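ATP-dependent DNA ligase (PDB 6NHX) joins breaks in double-stranded DNA at the expense of ATP, working with Ku in bacterial non-homologous end joining. Local coordinates at residues A[40-44]-A[70-75]; A[59-63]-A[98-104]. The protein carries 1 engineered substitution. All coordinates share one frame. Numbering follows the deposited sequence.

Interaction 1 (A[40-44]-A[70-75]); sequences EADHG and LADHHV
Ala41, His74 and Val75 lose the most surface here. Extended strand 40-42 runs antiparallel to the start of strand 74-82. Ala41 faces Val75 as a hydrogen-bonded pair, CA atoms 5.3 Å apart: Ala41 N donates to Val75 O and Val75 N to Ala41 O, both at 2.9 Å.

Ala41 and Val75 share one face of the sheet. With Val75 at chi1 m, Ala41 CB lies 3.7 Å from Val75 CG2, and 4.1 Å from Leu70 CD1. Leu134 of helix 124-136 packs on Leu70 and Val75 on this buried side.

His74, chi1 t, points to the other face together with Asp42. Asp42 CG sits over one face of its ring, and Asp42 OD1 is 3.7 Å from His74 CB. A water joins His74 NE2 (2.8 Å) to Glu40 OE1 (2.6 Å), while Glu40 OE2 makes a salt bridge with Arg47.

Beyond Asp42 direct backbone pairing gives way to water, although the chains stay close, Gly44 CA and Ala71 CA 3.9 Å apart. His43 and Gly44 turn with positive phi (54° and 73°), opposite a type I turn from Leu70 to His73, closed by His73 N to Leu70 O at 2.8 Å. Two waters bridge the turns: one bonds His43 N (2.9 Å), Ala71 O (2.8 Å) and His73 O (3.1 Å), the other Gly44 N (3.1 Å), Leu70 O (2.5 Å) and His73 O (2.9 Å). These water-bridged turns finish an antiparallel pair of adjacent strands, 35-42 and 74-82, where 35-42 turns into 45-50 in the sheet of the ligase's nucleotidyltransferase domain.

Interaction 2 (A[59-63]-A[98-104]); sequences EYPQL and RGRDTRV
Two loops meet side by side, without strand pairing: 59-63, which enters a 3-10 turn at Pro61, and 98-104, which makes a type I turn from Gly99 to Thr102. The nearest CA atoms are those of Gln62 and Val104, 6.2 Å apart.

The polar contacts centre on Arg98. Its side chain, chi1 p and then extended through chi2 and chi3, brings NH2 to Glu59 O in a nearly straight hydrogen bond of 2.9 Å. Arg98 NH2 also lies over one face of the Tyr60 ring, 3.4 Å from Tyr60 CE1, and donates to a water at 2.7 Å. Gln62 NE2 adds a weak bond to Thr102 O, 3.4 Å. Within the turn, Gly99 N bonds Thr102 OG1 at 2.9 Å.

The apolar part is Val104, chi1 t, whose CG1 is 4.4 Å from both Tyr60 CD1 and Leu63 CD2. Tyr60 and Leu63 pack on Leu37, so the Arg98-Glu59 hydrogen bond and the apolar contacts of Val104 join 98-104 to a loop packed against strand 35-42 of the nucleotidyltransferase domain.

Overall arrangement
Both contacts belong to the N-terminal nucleotidyltransferase domain. From the N terminus, strand 35-42 ends within 40-44, and the chain then returns along strand 45-50 and passes 59-63 before reaching 70-75, where interaction 1 closes a loop of 25 intervening residues. Strand 74-82 and helix 92-96 follow, and interaction 2 then closes its own loop at 98-104, just ahead of strand 105-114. The segments alternate, so the two loops cross: 59-63 lies inside the first and starts the second. Their centres are 21 Å apart and their nearest atoms about 7 Å. Interaction 1 aligns neighbouring strands of the antiparallel sheet, whereas interaction 2 ties together loops outside it.

Interaction 1 (A[40-44]-A[70-75])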
ATOM      1  N   GLU A  40     -13.822  -3.588 -13.427  1.00 16.79           N
ATOM      2  CA  GLU A  40     -14.545  -3.921 -14.644  1.00 17.85           C
ATOM      3  C   GLU A  40     -15.486  -2.771 -14.959  1.00 20.46           C
ATOM      4  O   GLU A  40     -16.353  -2.445 -14.146  1.00 22.62           O
ATOM      5  CB  GLU A  40     -15.351  -5.201 -14.447  1.00 16.05           C
ATOM      6  CG  GLU A  40     -16.158  -5.624 -15.656  1.00 20.47           C
ATOM      7  CD  GLU A  40     -17.147  -6.689 -15.285  1.00 24.78           C
ATOM      8  OE1 GLU A  40     -16.920  -7.852 -15.660  1.00 22.03           O
ATOM      9  OE2 GLU A  40     -18.139  -6.366 -14.596  1.00 28.28           O
ATOM     10  N   ALA A  41     -15.312  -2.158 -16.124  1.00 17.71           N
ATOM     11  CA  ALA A  41     -16.219  -1.119 -16.604  1.00 19.24           C
ATOM     12  C   ALA A  41     -16.989  -1.643 -17.809  1.00 20.27           C
ATOM     13  O   ALA A  41     -16.376  -2.066 -18.794  1.00 21.93           O
ATOM     14  CB  ALA A  41     -15.409   0.119 -16.994  1.00 26.07           C
ATOM     15  N   ASP A  42     -18.322  -1.614 -17.729  1.00 21.77           N
ATOM     16  CA  ASP A  42     -19.182  -2.068 -18.814  1.00 27.62           C
ATOM     17  C   ASP A  42     -20.467  -1.259 -18.762  1.00 36.05           C
ATOM     18  O   ASP A  42     -21.059  -1.115 -17.688  1.00 47.02           O
ATOM     19  CB  ASP A  42     -19.516  -3.553 -18.645  1.00 27.97           C
ATOM     20  CG  ASP A  42     -20.077  -4.177 -19.913  1.00 31.82           C
ATOM     21  OD1 ASP A  42     -20.026  -3.527 -20.978  1.00 33.00           O
ATOM     22  OD2 ASP A  42     -20.569  -5.319 -19.839  1.00 44.72           O
ATOM     23  N   HIS A  43     -20.892  -0.735 -19.914  1.00 33.74           N
ATOM     24  CA  HIS A  43     -22.148   0.015 -20.023  1.00 34.18           C
ATOM     25  C   HIS A  43     -22.202   1.166 -19.022  1.00 40.33           C
ATOM     26  O   HIS A  43     -23.244   1.457 -18.427  1.00 42.61           O
ATOM     27  CB  HIS A  43     -23.366  -0.902 -19.909  1.00 32.32           C
ATOM     28  CG  HIS A  43     -23.672  -1.652 -21.169  1.00 46.80           C
ATOM     29  ND1 HIS A  43     -22.992  -2.791 -21.541  1.00 50.44           N
ATOM     30  CD2 HIS A  43     -24.576  -1.416 -22.151  1.00 50.48           C
ATOM     31  CE1 HIS A  43     -23.466  -3.230 -22.693  1.00 50.82           C
ATOM     32  NE2 HIS A  43     -24.428  -2.413 -23.085  1.00 50.80           N
ATOM     33  N   GLY A  44     -21.061   1.828 -18.836  1.00 46.01           N
ATOM     34  CA  GLY A  44     -20.950   2.919 -17.893  1.00 50.99           C
ATOM     35  C   GLY A  44     -20.943   2.515 -16.436  1.00 59.40           C
ATOM     36  O   GLY A  44     -20.772   3.385 -15.574  1.00 66.10           O
ATOM     37  N   LEU A  70     -16.278   6.097 -19.847  1.00 50.53           N
ATOM     38  CA  LEU A  70     -15.991   4.906 -20.635  1.00 47.56           C
ATOM     39  C   LEU A  70     -17.258   4.201 -21.093  1.00 41.79           C
ATOM     40  O   LEU A  70     -17.241   2.986 -21.314  1.00 43.81           O
ATOM     41  CB  LEU A  70     -15.142   3.928 -19.822  1.00 43.10           C
ATOM     42  CG  LEU A  70     -13.758   4.346 -19.342  1.00 38.81           C
ATOM     43  CD1 LEU A  70     -13.279   3.374 -18.282  1.00 35.77           C
ATOM     44  CD2 LEU A  70     -12.800   4.378 -20.512  1.00 39.88           C
ATOM     45  N   ALA A  71     -18.357   4.944 -21.253  1.00 36.52           N
ATOM     46  CA  ALA A  71     -19.669   4.313 -21.357  1.00 37.17           C
ATOM     47  C   ALA A  71     -19.775   3.378 -22.555  1.00 35.87           C
ATOM     48  O   ALA A  71     -20.538   2.406 -22.511  1.00 50.46           O
ATOM     49  CB  ALA A  71     -20.770   5.373 -21.381  1.00 32.90           C
ATOM     50  N   ASP A  72     -19.033   3.647 -23.628  1.00 24.16           N
ATOM     51  CA  ASP A  72     -19.085   2.800 -24.813  1.00 33.40           C
ATOM     52  C   ASP A  72     -18.113   1.628 -24.752  1.00 36.28           C
ATOM     53  O   ASP A  72     -18.185   0.737 -25.605  1.00 46.78           O
ATOM     54  CB  ASP A  72     -18.805   3.613 -26.085  1.00 43.43           C
ATOM     55  CG  ASP A  72     -19.643   4.881 -26.173  1.00 58.96           C
ATOM     56  OD1 ASP A  72     -19.053   5.982 -26.241  1.00 63.46           O
ATOM     57  OD2 ASP A  72     -20.891   4.781 -26.179  1.00 60.80           O
ATOM     58  N   HIS A  73     -17.218   1.605 -23.775  1.00 27.06           N
ATOM     59  CA  HIS A  73     -16.177   0.594 -23.687  1.00 27.61           C
ATOM     60  C   HIS A  73     -16.561  -0.518 -22.716  1.00 21.17           C
ATOM     61  O   HIS A  73     -17.350  -0.335 -21.786  1.00 24.15           O
ATOM     62  CB  HIS A  73     -14.864   1.216 -23.199  1.00 26.91           C
ATOM     63  CG  HIS A  73     -14.185   2.094 -24.201  1.00 27.67           C
ATOM     64  ND1 HIS A  73     -13.570   1.602 -25.332  1.00 26.46           N
ATOM     65  CD2 HIS A  73     -14.000   3.436 -24.228  1.00 27.60           C
ATOM     66  CE1 HIS A  73     -13.051   2.604 -26.021  1.00 31.52           C
ATOM     67  NE2 HIS A  73     -13.291   3.726 -25.368  1.00 27.36           N
ATOM     68  N   HIS A  74     -15.943  -1.681 -22.919  1.00 20.89           N
ATOM     69  CA  HIS A  74     -15.946  -2.748 -21.924  1.00 19.93           C
ATOM     70  C   HIS A  74     -14.487  -3.049 -21.614  1.00 16.30           C
ATOM     71  O   HIS A  74     -13.764  -3.555 -22.478  1.00 16.21           O
ATOM     72  CB  HIS A  74     -16.663  -3.984 -22.453  1.00 17.85           C
ATOM     73  CG  HIS A  74     -16.601  -5.164 -21.534  1.00 18.37           C
ATOM     74  ND1 HIS A  74     -17.002  -6.424 -21.926  1.00 24.09           N
ATOM     75  CD2 HIS A  74     -16.186  -5.282 -20.251  1.00 19.43           C
ATOM     76  CE1 HIS A  74     -16.830  -7.267 -20.923  1.00 21.72           C
ATOM     77  NE2 HIS A  74     -16.334  -6.601 -19.896  1.00 26.69           N
ATOM     78  N   VAL A  75     -14.037  -2.698 -20.408  1.00 16.61           N
ATOM     79  CA  VAL A  75     -12.634  -2.860 -20.050  1.00 15.42           C
ATOM     80  C   VAL A  75     -12.487  -3.506 -18.682  1.00 15.89           C
ATOM     81  O   VAL A  75     -13.373  -3.419 -17.823  1.00 16.81           O
ATOM     82  CB  VAL A  75     -11.824  -1.541 -20.089  1.00 26.11           C
ATOM     83  CG1 VAL A  75     -11.796  -0.960 -21.489  1.00 25.28           C
ATOM     84  CG2 VAL A  75     -12.375  -0.544 -19.079  1.00 26.22           C
TER
HETATM   85  O   HOH W   1     -15.535  -8.192 -17.776  1.00 28.58           O
HETATM   86  O   HOH W   2     -20.314  -0.370 -22.722  1.00 31.95           O
HETATM   87  O   HOH W   3     -18.036   1.399 -19.563  1.00 32.23           O

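Interaction 2 (A[59-63]-A[98-104])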
ATOM      1  N   GLU A  59     -17.974  -0.736  -1.419  1.00 30.35           N
ATOM      2  CA  GLU A  59     -17.058  -0.025  -0.536  1.00 30.94           C
ATOM      3  C   GLU A  59     -16.473   1.235  -1.165  1.00 33.38           C
ATOM      4  O   GLU A  59     -15.854   2.031  -0.451  1.00 28.75           O
ATOM      5  CB  GLU A  59     -15.929  -0.948  -0.068  1.00 33.20           C
ATOM      6  CG  GLU A  59     -16.393  -2.160   0.728  1.00 36.60           C
ATOM      7  CD  GLU A  59     -15.243  -3.052   1.165  1.00 46.18           C
ATOM      8  OE1 GLU A  59     -14.108  -2.844   0.686  1.00 51.96           O
ATOM      9  OE2 GLU A  59     -15.471  -3.963   1.988  1.00 52.44           O
ATOM     10  N   TYR A  60     -16.656   1.449  -2.466  1.00 30.24           N
ATOM     11  CA  TYR A  60     -16.051   2.581  -3.169  1.00 32.09           C
ATOM     12  C   TYR A  60     -17.079   3.289  -4.034  1.00 37.05           C
ATOM     13  O   TYR A  60     -17.037   3.199  -5.269  1.00 40.12           O
ATOM     14  CB  TYR A  60     -14.862   2.136  -4.021  1.00 28.02           C
ATOM     15  CG  TYR A  60     -13.757   1.456  -3.260  1.00 26.49           C
ATOM     16  CD1 TYR A  60     -12.675   2.185  -2.785  1.00 31.41           C
ATOM     17  CD2 TYR A  60     -13.786   0.086  -3.021  1.00 24.92           C
ATOM     18  CE1 TYR A  60     -11.650   1.572  -2.097  1.00 27.57           C
ATOM     19  CE2 TYR A  60     -12.759  -0.538  -2.332  1.00 24.01           C
ATOM     20  CZ  TYR A  60     -11.697   0.216  -1.869  1.00 24.48           C
ATOM     21  OH  TYR A  60     -10.668  -0.387  -1.184  1.00 27.00           O
ATOM     22  N   PRO A  61     -18.012   4.025  -3.420  1.00 36.06           N
ATOM     23  CA  PRO A  61     -18.934   4.847  -4.219  1.00 39.98           C
ATOM     24  C   PRO A  61     -18.244   5.975  -4.961  1.00 38.89           C
ATOM     25  O   PRO A  61     -18.783   6.452  -5.967  1.00 46.45           O
ATOM     26  CB  PRO A  61     -19.919   5.387  -3.174  1.00 38.43           C
ATOM     27  CG  PRO A  61     -19.120   5.411  -1.911  1.00 34.72           C
ATOM     28  CD  PRO A  61     -18.246   4.188  -1.974  1.00 31.60           C
ATOM     29  N   GLN A  62     -17.071   6.416  -4.494  1.00 39.99           N
ATOM     30  CA  GLN A  62     -16.309   7.430  -5.216  1.00 44.04           C
ATOM     31  C   GLN A  62     -15.979   6.975  -6.630  1.00 44.24           C
ATOM     32  O   GLN A  62     -15.888   7.803  -7.544  1.00 54.27           O
ATOM     33  CB  GLN A  62     -15.008   7.734  -4.472  1.00 45.36           C
ATOM     34  CG  GLN A  62     -15.177   8.356  -3.095  1.00 50.05           C
ATOM     35  CD  GLN A  62     -15.157   7.322  -1.988  1.00 53.10           C
ATOM     36  OE1 GLN A  62     -15.259   6.118  -2.241  1.00 46.36           O
ATOM     37  NE2 GLN A  62     -15.016   7.785  -0.749  1.00 55.20           N
ATOM     38  N   LEU A  63     -15.802   5.672  -6.831  1.00 36.52           N
ATOM     39  CA  LEU A  63     -15.352   5.128  -8.102  1.00 33.41           C
ATOM     40  C   LEU A  63     -16.498   4.732  -9.019  1.00 36.45           C
ATOM     41  O   LEU A  63     -16.255   4.096 -10.050  1.00 32.26           O
ATOM     42  CB  LEU A  63     -14.429   3.930  -7.863  1.00 29.94           C
ATOM     43  CG  LEU A  63     -13.204   4.207  -6.987  1.00 30.60           C
ATOM     44  CD1 LEU A  63     -12.303   2.989  -6.961  1.00 26.61           C
ATOM     45  CD2 LEU A  63     -12.450   5.429  -7.486  1.00 26.21           C
ATOM     46  N   ARG A  98      -9.739   6.648   5.933  1.00 19.54           N
ATOM     47  CA  ARG A  98     -10.572   7.551   5.156  1.00 19.12           C
ATOM     48  C   ARG A  98     -11.967   7.629   5.746  1.00 26.03           C
ATOM     49  O   ARG A  98     -12.470   6.684   6.360  1.00 21.86           O
ATOM     50  CB  ARG A  98     -10.636   7.117   3.696  1.00 18.86           C
ATOM     51  CG  ARG A  98     -11.390   5.837   3.431  1.00 20.19           C
ATOM     52  CD  ARG A  98     -11.277   5.517   1.956  1.00 23.84           C
ATOM     53  NE  ARG A  98     -11.749   4.179   1.608  1.00 30.37           N
ATOM     54  CZ  ARG A  98     -12.908   3.932   1.011  1.00 40.07           C
ATOM     55  NH1 ARG A  98     -13.721   4.936   0.702  1.00 42.92           N
ATOM     56  NH2 ARG A  98     -13.258   2.685   0.724  1.00 39.97           N
ATOM     57  N   GLY A  99     -12.585   8.798   5.571  1.00 22.84           N
ATOM     58  CA  GLY A  99     -13.949   9.021   5.953  1.00 22.57           C
ATOM     59  C   GLY A  99     -14.834   9.242   4.746  1.00 23.41           C
ATOM     60  O   GLY A  99     -14.403   9.106   3.597  1.00 23.59           O
ATOM     61  N   ARG A 100     -16.087   9.614   5.024  1.00 23.89           N
ATOM     62  CA  ARG A 100     -17.081   9.746   3.967  1.00 24.12           C
ATOM     63  C   ARG A 100     -16.826  10.947   3.060  1.00 27.73           C
ATOM     64  O   ARG A 100     -17.360  10.990   1.950  1.00 28.56           O
ATOM     65  CB  ARG A 100     -18.485   9.814   4.579  1.00 28.74           C
ATOM     66  N   ASP A 101     -16.023  11.913   3.500  1.00 24.29           N
ATOM     67  CA  ASP A 101     -15.665  13.078   2.697  1.00 27.29           C
ATOM     68  C   ASP A 101     -14.304  12.946   2.020  1.00 24.28           C
ATOM     69  O   ASP A 101     -13.919  13.839   1.259  1.00 29.67           O
ATOM     70  CB  ASP A 101     -15.685  14.347   3.560  1.00 33.04           C
ATOM     71  CG  ASP A 101     -16.347  15.528   2.858  1.00 52.77           C
ATOM     72  OD1 ASP A 101     -17.059  15.307   1.855  1.00 52.97           O
ATOM     73  OD2 ASP A 101     -16.155  16.678   3.312  1.00 55.58           O
ATOM     74  N   THR A 102     -13.568  11.864   2.275  1.00 21.35           N
ATOM     75  CA  THR A 102     -12.227  11.717   1.725  1.00 19.11           C
ATOM     76  C   THR A 102     -12.300  11.379   0.245  1.00 18.08           C
ATOM     77  O   THR A 102     -13.021  10.463  -0.160  1.00 22.29           O
ATOM     78  CB  THR A 102     -11.496  10.601   2.463  1.00 19.50           C
ATOM     79  OG1 THR A 102     -11.534  10.862   3.866  1.00 23.48           O
ATOM     80  CG2 THR A 102     -10.046  10.536   2.020  1.00 19.07           C
ATOM     81  N   ARG A 103     -11.524  12.097  -0.559  1.00 22.65           N
ATOM     82  CA  ARG A 103     -11.463  11.824  -1.988  1.00 20.29           C
ATOM     83  C   ARG A 103     -10.598  10.594  -2.254  1.00 17.76           C
ATOM     84  O   ARG A 103      -9.485  10.485  -1.736  1.00 17.74           O
ATOM     85  CB  ARG A 103     -10.906  13.042  -2.730  1.00 22.11           C
ATOM     86  CG  ARG A 103     -11.571  14.352  -2.319  1.00 40.33           C
ATOM     87  CD  ARG A 103     -10.857  15.574  -2.892  1.00 51.24           C
ATOM     88  NE  ARG A 103     -10.772  15.546  -4.350  1.00 55.16           N
ATOM     89  CZ  ARG A 103     -11.793  15.775  -5.173  1.00 53.30           C
ATOM     90  NH1 ARG A 103     -12.999  16.055  -4.689  1.00 50.26           N
ATOM     91  NH2 ARG A 103     -11.607  15.728  -6.487  1.00 40.10           N
ATOM     92  N   VAL A 104     -11.129   9.657  -3.036  1.00 16.56           N
ATOM     93  CA  VAL A 104     -10.428   8.447  -3.451  1.00 18.23           C
ATOM     94  C   VAL A 104     -10.278   8.475  -4.966  1.00 17.52           C
ATOM     95  O   VAL A 104     -11.241   8.779  -5.682  1.00 20.66           O
ATOM     96  CB  VAL A 104     -11.197   7.192  -3.004  1.00 17.87           C
ATOM     97  CG1 VAL A 104     -10.563   5.920  -3.576  1.00 23.34           C
ATOM     98  CG2 VAL A 104     -11.278   7.134  -1.477  1.00 19.60           C
TER
HETATM   99  O   HOH W   4     -11.230   1.027   1.217  1.00 36.03           O